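Local structure of methylocystis parvus OBBP MbnE (Methylocystis parvus OBBP, 5ICQ) at residues A[49-54]-A[253-258]; A[58-63]-A[604-609]; A[335-340]-A[426-431]; A[342-347]-A[415-420]. The protein probably binds the copper chelator methanobactin in the periplasm, as a solute-binding protein of family 5 that serves its transport. One frame throughout, in Å; residues are numbered along the deposited sequence.

Interaction 1. Residues A[49-54]-A[253-258]; sequences DFDHFP and SQRGFY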
loop_
_atom_site.group_PDB
_atom_site.type_symbol
_atom_site.label_atom_id
_atom_site.label_comp_id
_atom_site.label_asym_id
_atom_site.label_seq_id
_atom_site.Cartn_x
_atom_site.Cartn_y
_atom_site.Cartn_z
ATOM N N ASP A 49 3.144 -28.470 -8.494
ATOM C CA ASP A 49 2.324 -29.392 -7.719
ATOM C C ASP A 49 2.290 -29.049 -6.231
ATOM O O ASP A 49 2.058 -29.938 -5.403
ATOM C CB ASP A 49 2.830 -30.820 -7.922
ATOM C CG ASP A 49 4.223 -31.030 -7.347
ATOM O OD1 ASP A 49 4.959 -30.033 -7.167
ATOM O OD2 ASP A 49 4.584 -32.194 -7.077
ATOM N N PHE A 50 2.518 -27.783 -5.868
ATOM C CA PHE A 50 2.471 -27.415 -4.458
ATOM C C PHE A 50 1.110 -27.778 -3.864
ATOM O O PHE A 50 0.080 -27.750 -4.544
ATOM C CB PHE A 50 2.753 -25.912 -4.272
ATOM C CG PHE A 50 1.595 -25.013 -4.654
ATOM C CD1 PHE A 50 1.445 -24.567 -5.960
ATOM C CD2 PHE A 50 0.665 -24.606 -3.697
ATOM C CE1 PHE A 50 0.377 -23.743 -6.319
ATOM C CE2 PHE A 50 -0.401 -23.778 -4.051
ATOM C CZ PHE A 50 -0.543 -23.353 -5.363
ATOM N N ASP A 51 1.120 -28.135 -2.583
ATOM C CA ASP A 51 -0.087 -28.585 -1.902
ATOM C C ASP A 51 -0.888 -27.435 -1.309
ATOM O O ASP A 51 -2.120 -27.485 -1.301
ATOM C CB ASP A 51 0.265 -29.571 -0.788
ATOM C CG ASP A 51 -0.964 -30.065 -0.049
ATOM O OD1 ASP A 51 -1.684 -30.916 -0.609
ATOM O OD2 ASP A 51 -1.224 -29.586 1.076
ATOM N N HIS A 52 -0.211 -26.418 -0.782
ATOM C CA HIS A 52 -0.881 -25.273 -0.175
ATOM C C HIS A 52 0.120 -24.133 -0.106
ATOM O O HIS A 52 1.331 -24.344 -0.234
ATOM C CB HIS A 52 -1.411 -25.612 1.225
ATOM C CG HIS A 52 -0.355 -26.128 2.161
ATOM N ND1 HIS A 52 0.049 -27.449 2.175
ATOM C CD2 HIS A 52 0.390 -25.496 3.099
ATOM C CE1 HIS A 52 1.001 -27.605 3.080
ATOM N NE2 HIS A 52 1.223 -26.438 3.659
ATOM N N PHE A 53 -0.394 -22.923 0.094
ATOM C CA PHE A 53 0.497 -21.786 0.307
ATOM C C PHE A 53 1.246 -21.975 1.627
ATOM O O PHE A 53 0.666 -22.455 2.601
ATOM C CB PHE A 53 -0.288 -20.472 0.348
ATOM C CG PHE A 53 -0.733 -19.966 -1.012
ATOM C CD1 PHE A 53 -0.342 -20.603 -2.184
ATOM C CD2 PHE A 53 -1.514 -18.822 -1.103
ATOM C CE1 PHE A 53 -0.742 -20.123 -3.433
ATOM C CE2 PHE A 53 -1.924 -18.332 -2.351
ATOM C CZ PHE A 53 -1.533 -18.968 -3.507
ATOM N N PRO A 54 2.524 -21.592 1.701
ATOM C CA PRO A 54 3.322 -21.948 2.890
ATOM C C PRO A 54 2.886 -21.253 4.174
ATOM O O PRO A 54 3.246 -21.732 5.258
ATOM C CB PRO A 54 4.753 -21.552 2.493
ATOM C CG PRO A 54 4.593 -20.583 1.378
ATOM C CD PRO A 54 3.346 -20.989 0.641
ATOM N N SER A 253 -4.362 -23.281 -3.852
ATOM C CA SER A 253 -4.245 -21.915 -3.342
ATOM C C SER A 253 -5.274 -21.580 -2.271
ATOM O O SER A 253 -5.204 -20.489 -1.687
ATOM C CB SER A 253 -4.387 -20.919 -4.499
ATOM O OG SER A 253 -5.705 -20.950 -5.038
ATOM N N GLN A 254 -6.224 -22.473 -2.009
ATOM C CA GLN A 254 -7.285 -22.244 -1.037
ATOM C C GLN A 254 -7.191 -23.147 0.190
ATOM O O GLN A 254 -7.919 -22.915 1.165
ATOM C CB GLN A 254 -8.656 -22.463 -1.707
ATOM C CG GLN A 254 -8.866 -21.663 -2.981
ATOM C CD GLN A 254 -9.077 -20.208 -2.659
ATOM O OE1 GLN A 254 -10.185 -19.794 -2.336
ATOM N NE2 GLN A 254 -8.003 -19.430 -2.700
ATOM N N ARG A 255 -6.351 -24.182 0.159
ATOM C CA ARG A 255 -6.292 -25.143 1.255
ATOM C C ARG A 255 -5.700 -24.501 2.492
ATOM O O ARG A 255 -4.657 -23.842 2.419
ATOM C CB ARG A 255 -5.446 -26.357 0.864
ATOM C CG ARG A 255 -6.093 -27.245 -0.180
ATOM C CD ARG A 255 -5.121 -28.315 -0.660
ATOM N NE ARG A 255 -5.667 -29.075 -1.778
ATOM C CZ ARG A 255 -4.934 -29.637 -2.736
ATOM N NH1 ARG A 255 -3.610 -29.517 -2.720
ATOM N NH2 ARG A 255 -5.530 -30.315 -3.711
ATOM N N GLY A 256 -6.360 -24.701 3.634
ATOM C CA GLY A 256 -5.930 -24.096 4.871
ATOM C C GLY A 256 -6.523 -22.734 5.147
ATOM O O GLY A 256 -6.352 -22.215 6.257
ATOM N N PHE A 257 -7.206 -22.135 4.176
ATOM C CA PHE A 257 -7.830 -20.832 4.356
ATOM C C PHE A 257 -9.321 -21.015 4.602
ATOM O O PHE A 257 -9.897 -22.053 4.275
ATOM C CB PHE A 257 -7.613 -19.948 3.120
ATOM C CG PHE A 257 -6.179 -19.559 2.891
ATOM C CD1 PHE A 257 -5.530 -18.697 3.771
ATOM C CD2 PHE A 257 -5.476 -20.048 1.796
ATOM C CE1 PHE A 257 -4.211 -18.326 3.554
ATOM C CE2 PHE A 257 -4.151 -19.676 1.570
ATOM C CZ PHE A 257 -3.518 -18.818 2.448
ATOM N N TYR A 258 -9.939 -19.985 5.184
ATOM C CA TYR A 258 -11.391 -19.898 5.359
ATOM C C TYR A 258 -11.901 -20.994 6.298
ATOM O O TYR A 258 -12.661 -21.889 5.928
ATOM C CB TYR A 258 -12.113 -19.963 4.010
ATOM C CG TYR A 258 -11.425 -19.179 2.938
ATOM C CD1 TYR A 258 -11.278 -17.798 3.042
ATOM C CD2 TYR A 258 -10.938 -19.815 1.808
ATOM C CE1 TYR A 258 -10.658 -17.079 2.035
ATOM C CE2 TYR A 258 -10.317 -19.113 0.810
ATOM C CZ TYR A 258 -10.178 -17.756 0.922
ATOM O OH TYR A 258 -9.553 -17.073 -0.095
HETATM O O HOH W 1 -1.621 -30.368 -5.113
HETATM O O HOH W 2 -3.231 -22.715 0.374
#
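The F53 ring has S253 over one face. S253 CA makes a CH-pi contact there, 4.1 Å from the F53 ring centroid and 18° off the ring normal. The F53 and F257 side chains cross at about a right angle, and F53 CD2 comes in at the edge of the F257 ring, 3.9 Å from F257 CE2. The R255 guanidinium has at its edge D51 and a water that also bonds F50 O. R255 NH1 donates to the backbone D51 O at 2.9 Å, on a carbonyl lone pair. The same NH1 forms a salt bridge with D51 OD1 at 3.2 Å. CG of D51 is anti to the backbone N (chi1 180°), which brings the carboxylate within reach of that one nitrogen. D51 OD2 accepts from H52 ND1 at 2.7 Å on its anti lone pair. A second water bridges F53 N and R255 O. R255 NE pairs with D250, and S253 OG bonds P112 O. The loop before strand 65-71 and the loop between strands 237-242 and 262-268 are thus joined by aromatic packing and by a charged grip. R255, set between D51 and D250, probably has its positive charge well balanced.

Interaction 2. Residues A[58-63]-A[604-609]; sequences PAAKKG and SWWRKN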
loop_
_atom_site.group_PDB
_atom_site.type_symbol
_atom_site.label_atom_id
_atom_site.label_comp_id
_atom_site.label_asym_id
_atom_site.label_seq_id
_atom_site.Cartn_x
_atom_site.Cartn_y
_atom_site.Cartn_z
ATOM N N PRO A 58 -2.823 -26.533 6.552
ATOM C CA PRO A 58 -3.912 -27.443 6.169
ATOM C C PRO A 58 -4.552 -28.156 7.348
ATOM O O PRO A 58 -5.672 -28.651 7.209
ATOM C CB PRO A 58 -3.232 -28.430 5.209
ATOM C CG PRO A 58 -1.770 -28.283 5.450
ATOM C CD PRO A 58 -1.543 -26.881 5.918
ATOM N N ALA A 59 -3.898 -28.204 8.505
ATOM C CA ALA A 59 -4.530 -28.791 9.681
ATOM C C ALA A 59 -5.436 -27.815 10.428
ATOM O O ALA A 59 -5.969 -28.180 11.482
ATOM C CB ALA A 59 -3.467 -29.342 10.640
ATOM N N ALA A 60 -5.622 -26.596 9.918
ATOM C CA ALA A 60 -6.517 -25.645 10.569
ATOM C C ALA A 60 -7.889 -26.266 10.776
ATOM O O ALA A 60 -8.422 -26.946 9.892
ATOM C CB ALA A 60 -6.641 -24.371 9.724
ATOM N N LYS A 61 -8.462 -26.038 11.956
ATOM C CA LYS A 61 -9.769 -26.591 12.279
ATOM C C LYS A 61 -10.887 -25.728 11.703
ATOM O O LYS A 61 -10.781 -24.503 11.642
ATOM C CB LYS A 61 -9.918 -26.715 13.790
ATOM C CG LYS A 61 -8.978 -27.767 14.367
ATOM C CD LYS A 61 -8.732 -27.558 15.840
ATOM C CE LYS A 61 -7.718 -28.567 16.369
ATOM N NZ LYS A 61 -7.259 -28.233 17.749
ATOM N N LYS A 62 -11.981 -26.379 11.301
ATOM C CA LYS A 62 -13.145 -25.677 10.769
ATOM C C LYS A 62 -14.208 -25.484 11.843
ATOM O O LYS A 62 -14.424 -26.364 12.683
ATOM C CB LYS A 62 -13.748 -26.441 9.591
ATOM C CG LYS A 62 -12.738 -26.811 8.520
ATOM C CD LYS A 62 -12.242 -25.585 7.754
ATOM C CE LYS A 62 -11.164 -25.971 6.736
ATOM N NZ LYS A 62 -10.599 -24.793 6.008
ATOM N N GLY A 63 -14.878 -24.337 11.802
ATOM C CA GLY A 63 -15.992 -24.055 12.686
ATOM C C GLY A 63 -15.843 -22.719 13.388
ATOM O O GLY A 63 -14.795 -22.076 13.362
ATOM N N SER A 604 -6.291 -16.988 7.258
ATOM C CA SER A 604 -5.460 -18.129 7.653
ATOM C C SER A 604 -5.658 -18.569 9.105
ATOM O O SER A 604 -5.126 -19.616 9.496
ATOM C CB SER A 604 -3.970 -17.820 7.423
ATOM O OG SER A 604 -3.517 -16.800 8.300
ATOM N N TRP A 605 -6.409 -17.826 9.906
ATOM C CA TRP A 605 -6.578 -18.176 11.310
ATOM C C TRP A 605 -7.708 -19.186 11.486
ATOM O O TRP A 605 -8.441 -19.513 10.546
ATOM C CB TRP A 605 -6.869 -16.931 12.151
ATOM C CG TRP A 605 -5.759 -15.924 12.257
ATOM C CD1 TRP A 605 -5.052 -15.360 11.233
ATOM C CD2 TRP A 605 -5.296 -15.286 13.462
ATOM N NE1 TRP A 605 -4.153 -14.438 11.729
ATOM C CE2 TRP A 605 -4.282 -14.377 13.091
ATOM C CE3 TRP A 605 -5.617 -15.426 14.817
ATOM C CZ2 TRP A 605 -3.598 -13.590 14.029
ATOM C CZ3 TRP A 605 -4.927 -14.651 15.751
ATOM C CH2 TRP A 605 -3.937 -13.743 15.350
ATOM N N TRP A 606 -7.852 -19.685 12.711
ATOM C CA TRP A 606 -8.929 -20.633 12.993
ATOM C C TRP A 606 -9.218 -20.663 14.487
ATOM O O TRP A 606 -8.453 -20.145 15.301
ATOM C CB TRP A 606 -8.596 -22.035 12.469
ATOM C CG TRP A 606 -7.453 -22.782 13.162
ATOM C CD1 TRP A 606 -7.559 -23.661 14.212
ATOM C CD2 TRP A 606 -6.062 -22.750 12.806
ATOM N NE1 TRP A 606 -6.315 -24.159 14.540
ATOM C CE2 TRP A 606 -5.381 -23.614 13.694
ATOM C CE3 TRP A 606 -5.321 -22.060 11.831
ATOM C CZ2 TRP A 606 -4.004 -23.816 13.632
ATOM C CZ3 TRP A 606 -3.951 -22.267 11.769
ATOM C CH2 TRP A 606 -3.306 -23.134 12.668
ATOM N N ARG A 607 -10.352 -21.275 14.833
ATOM C CA ARG A 607 -10.769 -21.397 16.227
ATOM C C ARG A 607 -10.068 -22.582 16.883
ATOM O O ARG A 607 -10.079 -23.696 16.351
ATOM C CB ARG A 607 -12.285 -21.570 16.309
ATOM C CG ARG A 607 -12.825 -21.696 17.731
ATOM C CD ARG A 607 -14.284 -22.150 17.748
ATOM N NE ARG A 607 -14.458 -23.471 17.149
ATOM C CZ ARG A 607 -15.635 -24.067 16.973
ATOM N NH1 ARG A 607 -16.752 -23.463 17.355
ATOM N NH2 ARG A 607 -15.692 -25.271 16.417
ATOM N N LYS A 608 -9.459 -22.344 18.034
ATOM C CA LYS A 608 -8.727 -23.408 18.712
ATOM C C LYS A 608 -9.699 -24.450 19.260
ATOM O O LYS A 608 -10.787 -24.115 19.735
ATOM C CB LYS A 608 -7.885 -22.817 19.841
ATOM C CG LYS A 608 -6.857 -23.762 20.416
ATOM C CD LYS A 608 -5.768 -22.991 21.135
ATOM C CE LYS A 608 -6.339 -22.155 22.261
ATOM N NZ LYS A 608 -5.270 -21.375 22.951
ATOM N N ASN A 609 -9.324 -25.720 19.185
ATOM C CA ASN A 609 -10.210 -26.729 19.771
ATOM C C ASN A 609 -9.849 -26.996 21.233
ATOM O O ASN A 609 -10.295 -26.278 22.128
ATOM C CB ASN A 609 -10.176 -28.034 18.977
ATOM C CG ASN A 609 -11.544 -28.689 18.876
ATOM O OD1 ASN A 609 -12.571 -28.047 19.113
ATOM N ND2 ASN A 609 -11.564 -29.970 18.521
HETATM O O HOH W 3 -12.046 -22.299 12.727
HETATM O O HOH W 4 -5.938 -25.870 16.797
HETATM O O HOH W 5 -13.581 -27.191 14.970
#
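The C-terminal strand 606-607, paired with strand 584-585, meets the loop that leads into strand 65-71. W606 carries the contact. Its indole lies against A60 and K61, with A60 CA over one face, 3.8 Å from the centroid of the five-membered ring. This is a CH-pi contact. A60 CB reaches the six-membered part of the indole, 3.4 Å from W606 CE3. CG of W606 sits between its backbone N and carbonyl carbon (chi1 68°), and this turns the indole over the A60-K61 backbone. At the ring edge W606 NE1 donates its N-H to a water 2.9 Å away, which also accepts from K61 NZ. An alanine in place of W606 would probably leave A60 without its aromatic cover and break the water link to K61 NZ. The extended K61 chain crosses N609, with K61 NZ 3.2 Å from N609 CB, though N609 is poorly ordered. R607 lays the face of its guanidinium over G63, with R607 CZ 3.8 Å from G63 C. Another water joins K61 O, G63 O and R607 N, and a further one links K62 O to R607 NH2. The direct contacts are mainly packing, and the hydrogen-bonded links across the contact run through water. It is a loop packed on a two-stranded antiparallel sheet at the C-terminus, with tryptophan CH-pi packing at its centre.

Interaction 3. Residues A[335-340]-A[426-431]; sequences DARLRE and AAAGCR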
loop_
_atom_site.group_PDB
_atom_site.type_symbol
_atom_site.label_atom_id
_atom_site.label_comp_id
_atom_site.label_asym_id
_atom_site.label_seq_id
_atom_site.Cartn_x
_atom_site.Cartn_y
_atom_site.Cartn_z
ATOM N N ASP A 335 15.778 24.781 -5.174
ATOM C CA ASP A 335 17.173 24.341 -5.078
ATOM C C ASP A 335 17.270 23.112 -4.169
ATOM O O ASP A 335 16.934 23.186 -2.983
ATOM C CB ASP A 335 18.046 25.487 -4.565
ATOM C CG ASP A 335 19.552 25.211 -4.715
ATOM O OD1 ASP A 335 19.987 24.057 -4.579
ATOM O OD2 ASP A 335 20.306 26.171 -4.966
ATOM N N ALA A 336 17.753 21.987 -4.718
ATOM C CA ALA A 336 17.842 20.758 -3.921
ATOM C C ALA A 336 18.768 20.922 -2.722
ATOM O O ALA A 336 18.626 20.201 -1.724
ATOM C CB ALA A 336 18.318 19.580 -4.779
ATOM N N ARG A 337 19.746 21.829 -2.816
ATOM C CA ARG A 337 20.665 22.051 -1.703
ATOM C C ARG A 337 19.950 22.705 -0.533
ATOM O O ARG A 337 20.219 22.374 0.632
ATOM C CB ARG A 337 21.845 22.927 -2.148
ATOM C CG ARG A 337 22.788 22.268 -3.152
ATOM C CD ARG A 337 23.762 23.284 -3.743
ATOM N NE ARG A 337 23.070 24.324 -4.507
ATOM C CZ ARG A 337 23.689 25.233 -5.255
ATOM N NH1 ARG A 337 25.016 25.226 -5.347
ATOM N NH2 ARG A 337 22.987 26.151 -5.904
ATOM N N LEU A 338 19.052 23.651 -0.823
ATOM C CA LEU A 338 18.245 24.241 0.250
ATOM C C LEU A 338 17.279 23.221 0.842
ATOM O O LEU A 338 17.054 23.208 2.058
ATOM C CB LEU A 338 17.487 25.472 -0.267
ATOM C CG LEU A 338 16.579 26.206 0.741
ATOM C CD1 LEU A 338 16.574 27.712 0.472
ATOM C CD2 LEU A 338 15.142 25.688 0.705
ATOM N N ARG A 339 16.663 22.382 0.000
ATOM C CA ARG A 339 15.776 21.357 0.539
ATOM C C ARG A 339 16.541 20.406 1.445
ATOM O O ARG A 339 16.047 20.036 2.519
ATOM C CB ARG A 339 15.080 20.586 -0.590
ATOM C CG ARG A 339 14.282 21.515 -1.516
ATOM C CD ARG A 339 13.336 20.769 -2.463
ATOM N NE ARG A 339 14.043 19.895 -3.411
ATOM C CZ ARG A 339 14.307 20.203 -4.675
ATOM N NH1 ARG A 339 13.986 21.415 -5.153
ATOM N NH2 ARG A 339 14.910 19.320 -5.462
ATOM N N GLU A 340 17.742 19.987 1.026
ATOM C CA GLU A 340 18.559 19.127 1.884
ATOM C C GLU A 340 18.876 19.813 3.208
ATOM O O GLU A 340 18.769 19.202 4.282
ATOM C CB GLU A 340 19.857 18.718 1.178
ATOM C CG GLU A 340 20.785 17.934 2.121
ATOM C CD GLU A 340 21.984 17.290 1.438
ATOM O OE1 GLU A 340 22.272 17.607 0.268
ATOM O OE2 GLU A 340 22.640 16.444 2.087
ATOM N N ALA A 426 24.469 28.570 2.420
ATOM C CA ALA A 426 25.396 29.557 1.863
ATOM C C ALA A 426 25.791 29.197 0.434
ATOM O O ALA A 426 25.839 30.066 -0.445
ATOM C CB ALA A 426 26.631 29.680 2.764
ATOM N N ALA A 427 26.035 27.908 0.176
ATOM C CA ALA A 427 26.316 27.458 -1.183
ATOM C C ALA A 427 25.129 27.678 -2.114
ATOM O O ALA A 427 25.316 27.922 -3.312
ATOM C CB ALA A 427 26.720 25.983 -1.167
ATOM N N ALA A 428 23.906 27.598 -1.597
ATOM C CA ALA A 428 22.738 27.894 -2.414
ATOM C C ALA A 428 22.434 29.380 -2.480
ATOM O O ALA A 428 21.388 29.756 -3.015
ATOM C CB ALA A 428 21.511 27.136 -1.897
ATOM N N GLY A 429 23.313 30.226 -1.952
ATOM C CA GLY A 429 23.142 31.661 -2.035
ATOM C C GLY A 429 22.293 32.287 -0.953
ATOM O O GLY A 429 21.880 33.441 -1.113
ATOM N N CYS A 430 22.028 31.577 0.144
ATOM C CA CYS A 430 21.188 32.068 1.234
ATOM C C CYS A 430 22.038 32.269 2.479
ATOM O O CYS A 430 22.619 31.305 2.994
ATOM C CB CYS A 430 20.054 31.089 1.536
ATOM S SG CYS A 430 19.083 30.734 0.108
ATOM N N ARG A 431 22.080 33.505 2.981
ATOM C CA ARG A 431 22.881 33.829 4.151
ATOM C C ARG A 431 22.033 34.540 5.195
ATOM O O ARG A 431 21.064 35.225 4.870
ATOM C CB ARG A 431 24.097 34.671 3.758
ATOM C CG ARG A 431 25.087 33.860 2.934
ATOM C CD ARG A 431 26.369 34.603 2.607
ATOM N NE ARG A 431 27.276 33.742 1.847
ATOM C CZ ARG A 431 27.187 33.533 0.536
ATOM N NH1 ARG A 431 26.235 34.127 -0.173
ATOM N NH2 ARG A 431 28.053 32.728 -0.069
HETATM O O HOH W 6 19.472 28.821 -4.826
#
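CG of D335 stands anti to the backbone N (chi1 -168°), which sets its carboxylate against A428. The R337 chain bends at chi3 (-63°), which folds its guanidinium back onto that carboxylate. R337 grips D335 side-on: NE donates to OD1 at 3.1 Å, and NH2 donates to OD2 at 2.8 Å. Both bonds use syn lone pairs and lie near the guanidinium plane. D335 OD1 also accepts from the backbone R337 N, the N-cap bond of helix 336-343. D335 OD2 lies 3.4 Å from A428 CB, and a water joins OD2 to A428 O. One face of the R337 guanidinium rests on A427 O and A428 CA. R337 NH1 is close to A427 O, but the angle is poor for a bond. An asparagine in place of D335 would probably leave R337 without its charge partner and its guanidinium freer to turn. One residue on from R337, L338 CD1 packs on C430 SG at 3.9 Å. G429, at positive phi, is the C-prime residue of the Schellman motif that closes helix 415-427. The start of helix 336-343 thus meets the end of helix 415-427, where L338 also touches L425 and C430 lies against strand 437-439.

Interaction 4. Residues A[342-347]-A[415-420]; sequences FGMMFD and RDMARR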
loop_
_atom_site.group_PDB
_atom_site.type_symbol
_atom_site.label_atom_id
_atom_site.label_comp_id
_atom_site.label_asym_id
_atom_site.label_seq_id
_atom_site.Cartn_x
_atom_site.Cartn_y
_atom_site.Cartn_z
ATOM N N PHE A 342 17.224 22.241 4.782
ATOM C CA PHE A 342 16.051 22.329 5.643
ATOM C C PHE A 342 15.745 20.980 6.274
ATOM O O PHE A 342 15.330 20.906 7.439
ATOM C CB PHE A 342 14.834 22.824 4.858
ATOM C CG PHE A 342 14.756 24.315 4.713
ATOM C CD1 PHE A 342 15.902 25.098 4.703
ATOM C CD2 PHE A 342 13.515 24.941 4.589
ATOM C CE1 PHE A 342 15.813 26.483 4.556
ATOM C CE2 PHE A 342 13.419 26.318 4.443
ATOM C CZ PHE A 342 14.572 27.092 4.424
ATOM N N GLY A 343 15.963 19.902 5.523
ATOM C CA GLY A 343 15.721 18.572 6.053
ATOM C C GLY A 343 16.595 18.242 7.243
ATOM O O GLY A 343 16.185 17.489 8.126
ATOM N N MET A 344 17.805 18.804 7.288
ATOM C CA MET A 344 18.714 18.569 8.406
ATOM C C MET A 344 18.160 19.070 9.723
ATOM O O MET A 344 18.626 18.646 10.786
ATOM C CB MET A 344 20.046 19.272 8.166
ATOM C CG MET A 344 20.870 18.690 7.060
ATOM S SD MET A 344 22.360 19.689 6.860
ATOM C CE MET A 344 23.120 18.776 5.516
ATOM N N MET A 345 17.213 19.994 9.684
ATOM C CA MET A 345 16.765 20.625 10.910
ATOM C C MET A 345 15.616 19.889 11.579
ATOM O O MET A 345 15.258 20.237 12.707
ATOM C CB MET A 345 16.366 22.069 10.632
ATOM C CG MET A 345 17.509 22.918 10.072
ATOM S SD MET A 345 18.971 22.975 11.143
ATOM C CE MET A 345 18.287 23.733 12.620
ATOM N N PHE A 346 15.035 18.875 10.944
ATOM C CA PHE A 346 13.955 18.138 11.595
ATOM C C PHE A 346 14.534 17.217 12.663
ATOM O O PHE A 346 15.379 16.372 12.363
ATOM C CB PHE A 346 13.141 17.320 10.594
ATOM C CG PHE A 346 12.036 16.540 11.249
ATOM C CD1 PHE A 346 10.967 17.201 11.835
ATOM C CD2 PHE A 346 12.087 15.160 11.324
ATOM C CE1 PHE A 346 9.957 16.502 12.469
ATOM C CE2 PHE A 346 11.076 14.454 11.952
ATOM C CZ PHE A 346 10.012 15.126 12.521
ATOM N N ASP A 347 14.062 17.355 13.905
ATOM C CA ASP A 347 14.607 16.600 15.039
ATOM C C ASP A 347 13.651 15.457 15.373
ATOM O O ASP A 347 12.736 15.600 16.186
ATOM C CB ASP A 347 14.828 17.522 16.235
ATOM C CG ASP A 347 15.505 16.815 17.401
ATOM O OD1 ASP A 347 15.525 15.569 17.424
ATOM O OD2 ASP A 347 16.016 17.504 18.303
ATOM N N ARG A 415 24.566 22.996 17.464
ATOM C CA ARG A 415 25.246 23.942 16.591
ATOM C C ARG A 415 25.870 23.254 15.383
ATOM O O ARG A 415 25.931 23.856 14.309
ATOM C CB ARG A 415 26.308 24.732 17.354
ATOM C CG ARG A 415 26.963 25.816 16.496
ATOM C CD ARG A 415 27.824 26.760 17.307
ATOM N NE ARG A 415 27.068 27.430 18.358
ATOM C CZ ARG A 415 27.601 28.275 19.232
ATOM N NH1 ARG A 415 28.897 28.559 19.173
ATOM N NH2 ARG A 415 26.839 28.842 20.157
ATOM N N ASP A 416 26.332 22.002 15.530
ATOM C CA ASP A 416 26.911 21.300 14.385
ATOM C C ASP A 416 25.879 21.091 13.285
ATOM O O ASP A 416 26.186 21.255 12.100
ATOM C CB ASP A 416 27.486 19.944 14.801
ATOM C CG ASP A 416 28.086 19.961 16.177
ATOM O OD1 ASP A 416 29.143 20.601 16.362
ATOM O OD2 ASP A 416 27.508 19.311 17.072
ATOM N N MET A 417 24.661 20.700 13.659
ATOM C CA MET A 417 23.620 20.467 12.662
ATOM C C MET A 417 23.181 21.775 12.018
ATOM O O MET A 417 23.040 21.860 10.793
ATOM C CB MET A 417 22.428 19.767 13.303
ATOM C CG MET A 417 21.577 18.964 12.339
ATOM S SD MET A 417 22.450 17.536 11.645
ATOM C CE MET A 417 22.847 18.110 10.015
ATOM N N ALA A 418 22.932 22.800 12.836
ATOM C CA ALA A 418 22.652 24.121 12.289
ATOM C C ALA A 418 23.809 24.610 11.425
ATOM O O ALA A 418 23.593 25.262 10.398
ATOM C CB ALA A 418 22.356 25.107 13.423
ATOM N N ARG A 419 25.051 24.299 11.817
ATOM C CA ARG A 419 26.199 24.721 11.018
ATOM C C ARG A 419 26.243 23.999 9.676
ATOM O O ARG A 419 26.571 24.605 8.647
ATOM C CB ARG A 419 27.500 24.484 11.799
ATOM C CG ARG A 419 28.771 24.539 10.970
ATOM C CD ARG A 419 29.193 25.960 10.615
ATOM N NE ARG A 419 28.854 26.914 11.661
ATOM C CZ ARG A 419 28.164 28.032 11.455
ATOM N NH1 ARG A 419 27.752 28.347 10.235
ATOM N NH2 ARG A 419 27.894 28.844 12.469
ATOM N N ARG A 420 25.937 22.700 9.662
ATOM C CA ARG A 420 25.898 21.989 8.389
ATOM C C ARG A 420 24.830 22.571 7.477
ATOM O O ARG A 420 25.057 22.745 6.272
ATOM C CB ARG A 420 25.637 20.506 8.615
ATOM C CG ARG A 420 26.743 19.789 9.351
ATOM C CD ARG A 420 26.351 18.327 9.572
ATOM N NE ARG A 420 27.317 17.623 10.407
ATOM C CZ ARG A 420 27.135 16.386 10.850
ATOM N NH1 ARG A 420 26.013 15.745 10.541
ATOM N NH2 ARG A 420 28.060 15.798 11.603
#
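M344 and M417 cross at about a right angle, and the methyl of M417 lies against the M344 chain. M417 CE is 3.6 Å from M344 CB and equally near M344 CG and SD. The M344 chain is extended beyond CG, which lays CB, CG and SD along this methyl. M417 is bent. Its CG is anti to the backbone N (chi1 -155°), and the turns at chi2 and chi3 bring CE back onto M344. M417 CG also sits 3.3 Å from the backbone M344 O. Farther along, M344 SD meets R420 CB at 3.8 Å, again with the chains at about a right angle. The R420 guanidinium leads away from the contact. M345 approaches helix 415-427 beside M344. Its chain is bent at chi2 and chi3, and its SD comes 4.0 Å from A418 CA. M345 CE is 4.4 Å from A418 CB, a looser touch. L424 adds to the packing round M344, while A421 and L466 do so for M345. The contact is mostly apolar, with one backbone carbonyl, M344 O, against M417 CG. Such a contact relies on the fit of flexible methionine chains, and dispersion rather than directed polar bonds probably holds it.

The four contacts form two pairs on opposite sides of the chain's centre. Interactions 1 and 2 have centres 14 Å apart and touch. Both use the loop before strand 65-71, and their segments alternate along the chain, so the N-terminal part, residues 253-258 and the C-terminal end are held together. Interactions 3 and 4, with centres 13 Å apart, share helices 336-343 and 415-427. Interaction 3 joins the start of the first to the end of the second; interaction 4, between its segments in sequence, ties residues 342-347 to the second helix's start. About 56 Å separates the centres of interactions 1 and 3. This is consistent with the two-lobed form of solute-binding proteins, each pair belonging to its own lobe.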